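Local coordinates for protein D-lactate dehydrogenase (Fermentative) (Pseudomonas aeruginosa, PDB 6ABJ) that interconverts D-lactate and pyruvate with NAD(H) as the coenzyme, probably reducing pyruvate during fermentation, and assembles as a tetramer, at residues 185-190 with 211-216; 205-210 with 233-238; 219-222 with 226-229; 245-248 with 253-256. All coordinates share one frame; numbering follows the deposited sequence.

In the fold
All four contacts lie in the NAD-binding Rossmann part of the chain. Contacts 1 and 2 share helix 207-213, and their centres are about 9 Å apart. They meet where Ala188 O lies 3.0 Å from Leu205 N, a probable hydrogen bond. Contacts 3 and 4 are likewise about 9 Å apart between centres and meet through adjacent strands, with Leu219 N 3.0 Å from Ile246 O. The centres of contacts 1 and 2 lie about 15 and 13 Å, respectively, from those of contacts 3 and 4. Contact 1 includes Asp190 and contact 4 Thr248, both NADH-binding residues although no NADH is bound to this chain. In contact 3, the side chain of Cys221 is about 6 Å from that of Asp190.

Contact 1 (185-190 with 211-216); sequences ELLAYD and LAESDI
Ser214 OG bonds to the carbonyl oxygen of Leu210, one turn back in the helix, and also receives the tip of Leu187. Leu187 CD1 approaches Ser214 OG to 3.8 Å, too far and too apolar for more than van der Waals contact. The same methyl lies 3.8 Å from Glu213 CB and 4.0 Å from Glu213 OE1, so a single branch of the leucine does all the touching. Leu187 CG stands anti to its own carbonyl carbon (chi1 -48°), and CB already points toward the end of the helix. The Leu187 and Glu213 side chains cross at about a right angle. Beyond CG the glutamate runs extended, and its OE1 forms a salt bridge with Arg203 on the edge strand 203-204; this anchors the carboxylate beside the leucine. The methyl thus packs on an aliphatic carbon and beside two polar groups whose bonds go to Leu210 O and Arg203. Strand 203-204 and strand 216-219 are parallel members of one sheet joined by helix 207-213. The contact packs that helix's C-terminal end against strand 185-189, one of the two strands (with 162-166) that the connection passes over, as in the beta-alpha-beta crossover of a Rossmann fold.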
loop_
_atom_site.group_PDB
_atom_site.type_symbol
_atom_site.label_atom_id
_atom_site.label_comp_id
_atom_site.label_asym_id
_atom_site.label_seq_id
_atom_site.Cartn_x
_atom_site.Cartn_y
_atom_site.Cartn_z
ATOM N N GLU B 185 -9.905 -4.631 33.082
ATOM C CA GLU B 185 -10.928 -5.198 33.932
ATOM C C GLU B 185 -11.600 -6.271 33.098
ATOM O O GLU B 185 -12.276 -5.950 32.088
ATOM C CB GLU B 185 -11.922 -4.105 34.301
ATOM C CG GLU B 185 -13.036 -4.591 35.216
ATOM C CD GLU B 185 -14.067 -3.548 35.565
ATOM O OE1 GLU B 185 -13.930 -2.339 35.316
ATOM O OE2 GLU B 185 -15.073 -4.009 36.090
ATOM N N LEU B 186 -11.473 -7.530 33.528
ATOM C CA LEU B 186 -11.983 -8.666 32.772
ATOM C C LEU B 186 -13.436 -9.092 33.085
ATOM O O LEU B 186 -13.744 -9.381 34.255
ATOM C CB LEU B 186 -11.140 -9.873 33.010
ATOM C CG LEU B 186 -10.005 -10.067 32.004
ATOM C CD1 LEU B 186 -10.517 -10.423 30.634
ATOM C CD2 LEU B 186 -9.167 -8.820 31.932
ATOM N N LEU B 187 -14.269 -9.167 32.042
ATOM C CA LEU B 187 -15.657 -9.636 32.097
ATOM C C LEU B 187 -15.742 -10.886 31.271
ATOM O O LEU B 187 -15.033 -11.073 30.284
ATOM C CB LEU B 187 -16.642 -8.606 31.575
ATOM C CG LEU B 187 -16.473 -7.194 32.111
ATOM C CD1 LEU B 187 -17.507 -6.310 31.504
ATOM C CD2 LEU B 187 -16.537 -7.118 33.608
ATOM N N ALA B 188 -16.574 -11.804 31.704
ATOM C CA ALA B 188 -16.644 -13.083 31.050
ATOM C C ALA B 188 -18.040 -13.659 30.995
ATOM O O ALA B 188 -18.838 -13.505 31.903
ATOM C CB ALA B 188 -15.747 -14.041 31.792
ATOM N N TYR B 189 -18.301 -14.371 29.928
ATOM C CA TYR B 189 -19.511 -15.117 29.789
ATOM C C TYR B 189 -19.153 -16.528 29.349
ATOM O O TYR B 189 -18.430 -16.750 28.363
ATOM C CB TYR B 189 -20.481 -14.515 28.764
ATOM C CG TYR B 189 -21.613 -15.470 28.507
ATOM C CD1 TYR B 189 -22.644 -15.634 29.428
ATOM C CD2 TYR B 189 -21.592 -16.293 27.379
ATOM C CE1 TYR B 189 -23.651 -16.609 29.244
ATOM C CE2 TYR B 189 -22.578 -17.249 27.180
ATOM C CZ TYR B 189 -23.600 -17.392 28.078
ATOM O OH TYR B 189 -24.535 -18.359 27.815
ATOM N N ASP B 190 -19.661 -17.521 30.083
ATOM C CA ASP B 190 -19.547 -18.919 29.619
ATOM C C ASP B 190 -20.702 -19.692 30.257
ATOM O O ASP B 190 -21.012 -19.448 31.430
ATOM C CB ASP B 190 -18.208 -19.553 29.984
ATOM C CG ASP B 190 -17.938 -20.850 29.237
ATOM O OD1 ASP B 190 -18.476 -21.925 29.648
ATOM O OD2 ASP B 190 -17.153 -20.829 28.261
ATOM N N LEU B 211 -21.941 -7.534 26.823
ATOM C CA LEU B 211 -21.942 -6.815 25.584
ATOM C C LEU B 211 -22.157 -5.310 25.854
ATOM O O LEU B 211 -21.464 -4.421 25.268
ATOM C CB LEU B 211 -22.957 -7.404 24.661
ATOM C CG LEU B 211 -22.632 -8.788 24.035
ATOM C CD1 LEU B 211 -23.821 -9.317 23.256
ATOM C CD2 LEU B 211 -21.445 -8.781 23.145
ATOM N N ALA B 212 -23.077 -4.998 26.730
ATOM C CA ALA B 212 -23.316 -3.550 27.020
ATOM C C ALA B 212 -22.132 -2.880 27.790
ATOM O O ALA B 212 -21.904 -1.703 27.617
ATOM C CB ALA B 212 -24.576 -3.412 27.814
ATOM N N GLU B 213 -21.329 -3.628 28.533
ATOM C CA GLU B 213 -20.347 -3.040 29.398
ATOM C C GLU B 213 -18.954 -3.008 28.809
ATOM O O GLU B 213 -18.118 -2.247 29.281
ATOM C CB GLU B 213 -20.292 -3.789 30.745
ATOM C CG GLU B 213 -21.578 -3.613 31.608
ATOM C CD GLU B 213 -21.655 -4.365 32.895
ATOM O OE1 GLU B 213 -20.614 -4.621 33.441
ATOM O OE2 GLU B 213 -22.804 -4.619 33.400
ATOM N N SER B 214 -18.681 -3.839 27.814
ATOM C CA SER B 214 -17.327 -4.069 27.389
ATOM C C SER B 214 -16.826 -3.006 26.366
ATOM O O SER B 214 -17.547 -2.663 25.450
ATOM C CB SER B 214 -17.258 -5.444 26.743
ATOM O OG SER B 214 -17.417 -6.468 27.681
ATOM N N ASP B 215 -15.590 -2.558 26.515
ATOM C CA ASP B 215 -14.912 -1.755 25.533
ATOM C C ASP B 215 -14.364 -2.627 24.409
ATOM O O ASP B 215 -14.277 -2.226 23.222
ATOM C CB ASP B 215 -13.785 -0.975 26.232
ATOM C CG ASP B 215 -14.285 -0.075 27.305
ATOM O OD1 ASP B 215 -15.119 0.784 27.039
ATOM O OD2 ASP B 215 -13.898 -0.258 28.457
ATOM N N ILE B 216 -14.020 -3.835 24.739
ATOM C CA ILE B 216 -13.461 -4.790 23.756
ATOM C C ILE B 216 -14.160 -6.133 24.010
ATOM O O ILE B 216 -14.230 -6.525 25.151
ATOM C CB ILE B 216 -11.939 -5.007 23.925
ATOM C CG1 ILE B 216 -11.179 -3.709 23.672
ATOM C CG2 ILE B 216 -11.440 -6.083 22.968
ATOM C CD1 ILE B 216 -9.702 -3.790 24.096
#

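Contact 2 (205-210 with 233-238); sequences LALDAL and AQRLAT
Asp208 and Arg235 form a salt bridge, OD1 to NH1 at 3.2 Å, between helices 207-213 and 233-238, which pack side by side on one face of the Rossmann sheet. The carboxylate oxygen meets the guanidinium at its edge, in plane, although the two flat groups are turned 64° from each other; OD1 is the oxygen that makes the approach, and the tilt is not that of a flat two-oxygen, two-nitrogen bridge. Over a guanidinium face lies Leu207, whose CD2 is 3.7 Å from Arg235 NH1, with the two side chains crossing at about a right angle. On the backbone side of Asp208, Thr238 CG2 comes within 3.5 Å of Asp208 O.

A water completes the join with four bonds. It accepts from Arg235 NH1 at 3.0 Å, in the guanidinium plane, and from Gln234 NE2. It donates to Thr238 OG1 and to Asp208 OD1; the last bond is so short that its exact length is doubtful. Farther out, the arginine chain bends at chi2 and chi3, which brings its head back across to the other helix. Leu211 touches both Arg235 and Thr238, and Leu230 packs on Leu207 and Arg235. Thr238 is fixed within its own helix: OG1 donates to Gln234 O at 2.9 Å, from a position 37° out of the carbonyl plane.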
loop_
_atom_site.group_PDB
_atom_site.type_symbol
_atom_site.label_atom_id
_atom_site.label_comp_id
_atom_site.label_asym_id
_atom_site.label_seq_id
_atom_site.Cartn_x
_atom_site.Cartn_y
_atom_site.Cartn_z
ATOM N N LEU B 205 -20.742 -12.646 34.108
ATOM C CA LEU B 205 -22.007 -11.982 34.043
ATOM C C LEU B 205 -22.789 -12.471 32.863
ATOM O O LEU B 205 -22.299 -13.224 32.054
ATOM C CB LEU B 205 -21.888 -10.450 34.065
ATOM C CG LEU B 205 -20.852 -9.640 33.236
ATOM C CD1 LEU B 205 -20.067 -10.397 32.138
ATOM C CD2 LEU B 205 -21.306 -8.291 32.813
ATOM N N ALA B 206 -24.040 -12.050 32.758
ATOM C CA ALA B 206 -24.853 -12.391 31.614
ATOM C C ALA B 206 -24.282 -11.847 30.279
ATOM O O ALA B 206 -23.666 -10.789 30.248
ATOM C CB ALA B 206 -26.253 -11.861 31.817
ATOM N N LEU B 207 -24.514 -12.586 29.194
ATOM C CA LEU B 207 -24.000 -12.227 27.885
ATOM C C LEU B 207 -24.404 -10.771 27.586
ATOM O O LEU B 207 -23.574 -10.009 27.061
ATOM C CB LEU B 207 -24.536 -13.152 26.808
ATOM C CG LEU B 207 -24.234 -12.899 25.364
ATOM C CD1 LEU B 207 -22.728 -12.779 25.113
ATOM C CD2 LEU B 207 -24.838 -13.955 24.470
ATOM N N ASP B 208 -25.654 -10.447 27.825
ATOM C CA ASP B 208 -26.159 -9.150 27.403
ATOM C C ASP B 208 -25.510 -7.995 28.174
ATOM O O ASP B 208 -25.157 -6.995 27.579
ATOM C CB ASP B 208 -27.671 -9.116 27.436
ATOM C CG ASP B 208 -28.302 -9.824 26.242
ATOM O OD1 ASP B 208 -27.675 -10.007 25.163
ATOM O OD2 ASP B 208 -29.464 -10.171 26.346
ATOM N N ALA B 209 -25.184 -8.254 29.431
ATOM C CA ALA B 209 -24.514 -7.287 30.242
ATOM C C ALA B 209 -23.033 -7.168 29.856
ATOM O O ALA B 209 -22.505 -6.054 29.771
ATOM C CB ALA B 209 -24.645 -7.679 31.669
ATOM N N LEU B 210 -22.395 -8.301 29.536
ATOM C CA LEU B 210 -21.057 -8.265 28.959
ATOM C C LEU B 210 -20.995 -7.372 27.723
ATOM O O LEU B 210 -20.093 -6.521 27.599
ATOM C CB LEU B 210 -20.562 -9.660 28.635
ATOM C CG LEU B 210 -19.128 -9.759 28.127
ATOM C CD1 LEU B 210 -18.568 -11.145 28.535
ATOM C CD2 LEU B 210 -19.105 -9.612 26.647
ATOM N N ALA B 233 -27.355 -8.764 14.279
ATOM C CA ALA B 233 -27.666 -7.342 14.374
ATOM C C ALA B 233 -28.147 -6.862 15.757
ATOM O O ALA B 233 -27.947 -5.687 16.148
ATOM C CB ALA B 233 -28.689 -6.993 13.315
ATOM N N GLN B 234 -28.798 -7.773 16.471
ATOM C CA GLN B 234 -29.339 -7.527 17.799
ATOM C C GLN B 234 -28.204 -7.454 18.792
ATOM O O GLN B 234 -28.092 -6.549 19.530
ATOM C CB GLN B 234 -30.315 -8.662 18.194
ATOM C CG GLN B 234 -30.463 -8.973 19.686
ATOM C CD GLN B 234 -30.729 -10.452 19.998
ATOM O OE1 GLN B 234 -31.113 -11.213 19.131
ATOM N NE2 GLN B 234 -30.535 -10.851 21.239
ATOM N N ARG B 235 -27.369 -8.460 18.772
ATOM C CA ARG B 235 -26.228 -8.458 19.661
ATOM C C ARG B 235 -25.329 -7.236 19.374
ATOM O O ARG B 235 -24.819 -6.619 20.309
ATOM C CB ARG B 235 -25.422 -9.747 19.517
ATOM C CG ARG B 235 -25.786 -10.788 20.555
ATOM C CD ARG B 235 -27.237 -11.199 20.397
ATOM N NE ARG B 235 -27.410 -12.619 20.668
ATOM C CZ ARG B 235 -27.680 -13.123 21.868
ATOM N NH1 ARG B 235 -27.816 -12.319 22.916
ATOM N NH2 ARG B 235 -27.815 -14.433 22.016
ATOM N N LEU B 236 -25.128 -6.881 18.100
ATOM C CA LEU B 236 -24.318 -5.674 17.776
ATOM C C LEU B 236 -24.934 -4.432 18.366
ATOM O O LEU B 236 -24.218 -3.524 18.840
ATOM C CB LEU B 236 -24.127 -5.446 16.265
ATOM C CG LEU B 236 -23.232 -6.451 15.630
ATOM C CD1 LEU B 236 -23.381 -6.388 14.144
ATOM C CD2 LEU B 236 -21.776 -6.239 16.088
ATOM N N ALA B 237 -26.262 -4.311 18.271
ATOM C CA ALA B 237 -26.899 -3.135 18.837
ATOM C C ALA B 237 -26.893 -3.121 20.394
ATOM O O ALA B 237 -27.059 -2.086 20.994
ATOM C CB ALA B 237 -28.327 -3.012 18.296
ATOM N N THR B 238 -26.632 -4.263 21.045
ATOM C CA THR B 238 -26.483 -4.355 22.540
ATOM C C THR B 238 -25.100 -3.739 22.969
ATOM O O THR B 238 -24.954 -3.040 24.004
ATOM C CB THR B 238 -26.627 -5.864 22.944
ATOM O OG1 THR B 238 -27.863 -6.399 22.396
ATOM C CG2 THR B 238 -26.568 -6.105 24.449
HETATM O O HOH W 1 -28.241 -9.360 22.867
#

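Contact 3 (219-222 with 226-229); sequences LHCP and DTRH
Thr227 donates its hydroxyl to Pro222 O, and this is the single hydrogen bond across the contact. OG1 to Pro222 O measures 2.8 Å, and the donor lies in the carbonyl plane on a lone pair, with a C=O...donor angle of 134°. The threonine achieves this with chi1 58°, which sets OG1 between the backbone N and the carbonyl carbon and directs it at the proline. The same hydroxyl oxygen is hydrogen-bonded by Thr224 N from the intervening turn, so it serves as both donor and acceptor.

Van der Waals contacts surround that bond. Thr227 CB and CG2 lie 3.5 Å and 3.6 Å from Pro222 O, so the whole end of the threonine gathers round one carbonyl. Cys221 directs its CB toward the other segment, and its SG makes a looser contact with Thr227 CG2 at 4.2 Å. Leu253 packs against Thr227 from the loop after strand 243-247, while Ile166 lies against Cys221.

Charge and a contact between flat groups act at the far end of 226-229. His229 NE2 lies 3.8 Å above the plane of the Arg228 guanidinium, displaced toward its rim. Both groups also reach Glu277, the arginine by a salt bridge and the histidine by a hydrogen bond.

The chemistry implies a loop pinned across its own turn: a proline carbonyl and a backbone N-H are tied through one hydroxyl, just after strand 216-219 and near the NADH site.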
loop_
_atom_site.group_PDB
_atom_site.type_symbol
_atom_site.label_atom_id
_atom_site.label_comp_id
_atom_site.label_asym_id
_atom_site.label_seq_id
_atom_site.Cartn_x
_atom_site.Cartn_y
_atom_site.Cartn_z
ATOM N N LEU B 219 -14.389 -13.129 20.902
ATOM C CA LEU B 219 -15.100 -14.392 20.820
ATOM C C LEU B 219 -14.137 -15.581 20.893
ATOM O O LEU B 219 -13.194 -15.710 20.088
ATOM C CB LEU B 219 -15.905 -14.466 19.540
ATOM C CG LEU B 219 -16.812 -13.298 19.284
ATOM C CD1 LEU B 219 -17.479 -13.307 17.915
ATOM C CD2 LEU B 219 -17.908 -13.275 20.330
ATOM N N HIS B 220 -14.411 -16.464 21.853
ATOM C CA HIS B 220 -13.685 -17.708 21.960
ATOM C C HIS B 220 -14.568 -18.919 22.307
ATOM O O HIS B 220 -14.063 -19.899 22.824
ATOM C CB HIS B 220 -12.632 -17.570 23.024
ATOM C CG HIS B 220 -11.708 -16.425 22.780
ATOM N ND1 HIS B 220 -10.587 -16.518 21.975
ATOM C CD2 HIS B 220 -11.766 -15.150 23.218
ATOM C CE1 HIS B 220 -9.990 -15.345 21.945
ATOM N NE2 HIS B 220 -10.679 -14.510 22.709
ATOM N N CYS B 221 -15.853 -18.857 22.004
ATOM C CA CYS B 221 -16.724 -19.981 22.293
ATOM C C CYS B 221 -16.780 -20.917 21.079
ATOM O O CYS B 221 -16.652 -20.451 19.921
ATOM C CB CYS B 221 -18.105 -19.479 22.649
ATOM S SG CYS B 221 -18.760 -18.333 21.383
ATOM N N PRO B 222 -16.990 -22.243 21.328
ATOM C CA PRO B 222 -17.262 -23.182 20.252
ATOM C C PRO B 222 -18.455 -22.798 19.411
ATOM O O PRO B 222 -19.435 -22.160 19.893
ATOM C CB PRO B 222 -17.544 -24.520 21.013
ATOM C CG PRO B 222 -16.705 -24.394 22.255
ATOM C CD PRO B 222 -16.901 -22.930 22.638
ATOM N N ASP B 226 -26.455 -23.176 18.977
ATOM C CA ASP B 226 -26.731 -22.056 19.903
ATOM C C ASP B 226 -25.861 -20.799 19.729
ATOM O O ASP B 226 -26.287 -19.694 20.046
ATOM C CB ASP B 226 -26.534 -22.523 21.334
ATOM C CG ASP B 226 -27.841 -22.769 22.029
ATOM O OD1 ASP B 226 -28.783 -23.141 21.311
ATOM O OD2 ASP B 226 -27.929 -22.613 23.268
ATOM N N THR B 227 -24.635 -20.981 19.262
ATOM C CA THR B 227 -23.702 -19.838 19.089
ATOM C C THR B 227 -23.586 -19.388 17.641
ATOM O O THR B 227 -22.828 -18.463 17.338
ATOM C CB THR B 227 -22.330 -20.198 19.586
ATOM O OG1 THR B 227 -21.863 -21.350 18.885
ATOM C CG2 THR B 227 -22.383 -20.516 21.061
ATOM N N ARG B 228 -24.282 -20.059 16.735
ATOM C CA ARG B 228 -24.253 -19.663 15.354
ATOM C C ARG B 228 -24.893 -18.299 15.263
ATOM O O ARG B 228 -25.963 -18.060 15.768
ATOM C CB ARG B 228 -24.902 -20.688 14.417
ATOM C CG ARG B 228 -25.753 -20.135 13.273
ATOM C CD ARG B 228 -26.129 -21.162 12.245
ATOM N NE ARG B 228 -25.176 -21.136 11.173
ATOM C CZ ARG B 228 -25.350 -20.466 10.046
ATOM N NH1 ARG B 228 -26.461 -19.769 9.831
ATOM N NH2 ARG B 228 -24.407 -20.491 9.132
ATOM N N HIS B 229 -24.197 -17.412 14.583
ATOM C CA HIS B 229 -24.617 -16.019 14.480
ATOM C C HIS B 229 -24.899 -15.402 15.830
ATOM O O HIS B 229 -25.742 -14.538 15.974
ATOM C CB HIS B 229 -25.738 -15.836 13.483
ATOM C CG HIS B 229 -25.290 -16.038 12.074
ATOM N ND1 HIS B 229 -26.061 -15.716 10.986
ATOM C CD2 HIS B 229 -24.096 -16.450 11.576
ATOM C CE1 HIS B 229 -25.377 -15.948 9.878
ATOM N NE2 HIS B 229 -24.188 -16.421 10.216
#

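Contact 4 (245-248 with 253-256); sequences LINT and LVNA
Leu245 opens the contact with a purely apolar touch, its CD2 lying 4.4 Å from Val254 CG2. Its CG is anti to the backbone N (chi1 180°), so the branch extends outward from strand 243-247 toward the 253-256 loop. The next residue, Ile246, turns to the opposite face of the sheet and packs on helix 118-134.

Asn247 brings the strand back to the loop and meets it with both ends of its amide. Asn247 OD1 is 4.0 Å from Leu253 CD1, and the two side chains cross at about a right angle; Asn247 ND2 lies 4.3 Å from Val254 CG1. Neither is a hydrogen bond, for the amide's hydrogen bonds go to the turn between the segments. OD1 accepts from Gly249 N, the bond of an Asx turn, while ND2 donates to Arg250 O. These two partners give both ends of the buried amide a bond and fix its rotation, and Leu253 and Val254 pack against it. Thr248, an NADH-binding residue, directs its side chain away from the loop and onto Ala125 and His220.

The loop thus folds back over one face of strand 243-247, an inner strand of the sheet, before helix 256-265 starts. Strands 216-219 and 268-273 flank strand 243-247: Leu219 touches both Asn247 and Leu253, and Leu273 reaches Asn247 from the second strand.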
loop_
_atom_site.group_PDB
_atom_site.type_symbol
_atom_site.label_atom_id
_atom_site.label_comp_id
_atom_site.label_asym_id
_atom_site.label_seq_id
_atom_site.Cartn_x
_atom_site.Cartn_y
_atom_site.Cartn_z
ATOM N N LEU B 245 -14.660 -5.241 18.417
ATOM C CA LEU B 245 -14.962 -6.691 18.371
ATOM C C LEU B 245 -13.859 -7.458 17.689
ATOM O O LEU B 245 -13.423 -7.093 16.593
ATOM C CB LEU B 245 -16.274 -6.863 17.605
ATOM C CG LEU B 245 -16.737 -8.312 17.461
ATOM C CD1 LEU B 245 -17.129 -8.986 18.772
ATOM C CD2 LEU B 245 -17.936 -8.347 16.506
ATOM N N ILE B 246 -13.458 -8.570 18.300
ATOM C CA ILE B 246 -12.439 -9.451 17.778
ATOM C C ILE B 246 -13.084 -10.870 17.646
ATOM O O ILE B 246 -13.669 -11.402 18.595
ATOM C CB ILE B 246 -11.238 -9.553 18.750
ATOM C CG1 ILE B 246 -10.667 -8.137 19.056
ATOM C CG2 ILE B 246 -10.131 -10.440 18.223
ATOM C CD1 ILE B 246 -10.139 -7.375 17.845
ATOM N N ASN B 247 -12.963 -11.449 16.464
ATOM C CA ASN B 247 -13.360 -12.836 16.258
ATOM C C ASN B 247 -12.202 -13.627 15.710
ATOM O O ASN B 247 -11.870 -13.583 14.500
ATOM C CB ASN B 247 -14.548 -12.964 15.324
ATOM C CG ASN B 247 -15.055 -14.416 15.268
ATOM O OD1 ASN B 247 -14.662 -15.239 16.108
ATOM N ND2 ASN B 247 -15.851 -14.717 14.285
ATOM N N THR B 248 -11.525 -14.321 16.618
ATOM C CA THR B 248 -10.597 -15.404 16.219
ATOM C C THR B 248 -11.204 -16.815 16.406
ATOM O O THR B 248 -10.469 -17.763 16.305
ATOM C CB THR B 248 -9.284 -15.296 16.984
ATOM O OG1 THR B 248 -9.543 -15.424 18.404
ATOM C CG2 THR B 248 -8.600 -13.909 16.729
ATOM N N LEU B 253 -19.703 -17.554 14.025
ATOM C CA LEU B 253 -20.118 -16.907 15.314
ATOM C C LEU B 253 -20.722 -15.559 15.085
ATOM O O LEU B 253 -21.431 -15.009 15.925
ATOM C CB LEU B 253 -18.943 -16.808 16.293
ATOM C CG LEU B 253 -18.351 -18.094 16.830
ATOM C CD1 LEU B 253 -17.163 -17.852 17.746
ATOM C CD2 LEU B 253 -19.374 -18.973 17.584
ATOM N N VAL B 254 -20.461 -14.985 13.905
ATOM C CA VAL B 254 -20.911 -13.661 13.630
ATOM C C VAL B 254 -21.672 -13.609 12.294
ATOM O O VAL B 254 -21.404 -14.393 11.390
ATOM C CB VAL B 254 -19.653 -12.743 13.632
ATOM C CG1 VAL B 254 -19.062 -12.637 12.259
ATOM C CG2 VAL B 254 -20.043 -11.385 14.104
ATOM N N ASN B 255 -22.624 -12.707 12.204
ATOM C CA ASN B 255 -23.308 -12.440 10.979
ATOM C C ASN B 255 -22.637 -11.256 10.332
ATOM O O ASN B 255 -22.972 -10.115 10.583
ATOM C CB ASN B 255 -24.803 -12.132 11.202
ATOM C CG ASN B 255 -25.584 -12.055 9.909
ATOM O OD1 ASN B 255 -25.037 -12.232 8.807
ATOM N ND2 ASN B 255 -26.858 -11.713 10.021
ATOM N N ALA B 256 -21.714 -11.568 9.448
ATOM C CA ALA B 256 -20.844 -10.544 8.867
ATOM C C ALA B 256 -21.601 -9.452 8.194
ATOM O O ALA B 256 -21.270 -8.264 8.280
ATOM C CB ALA B 256 -19.877 -11.199 7.900
#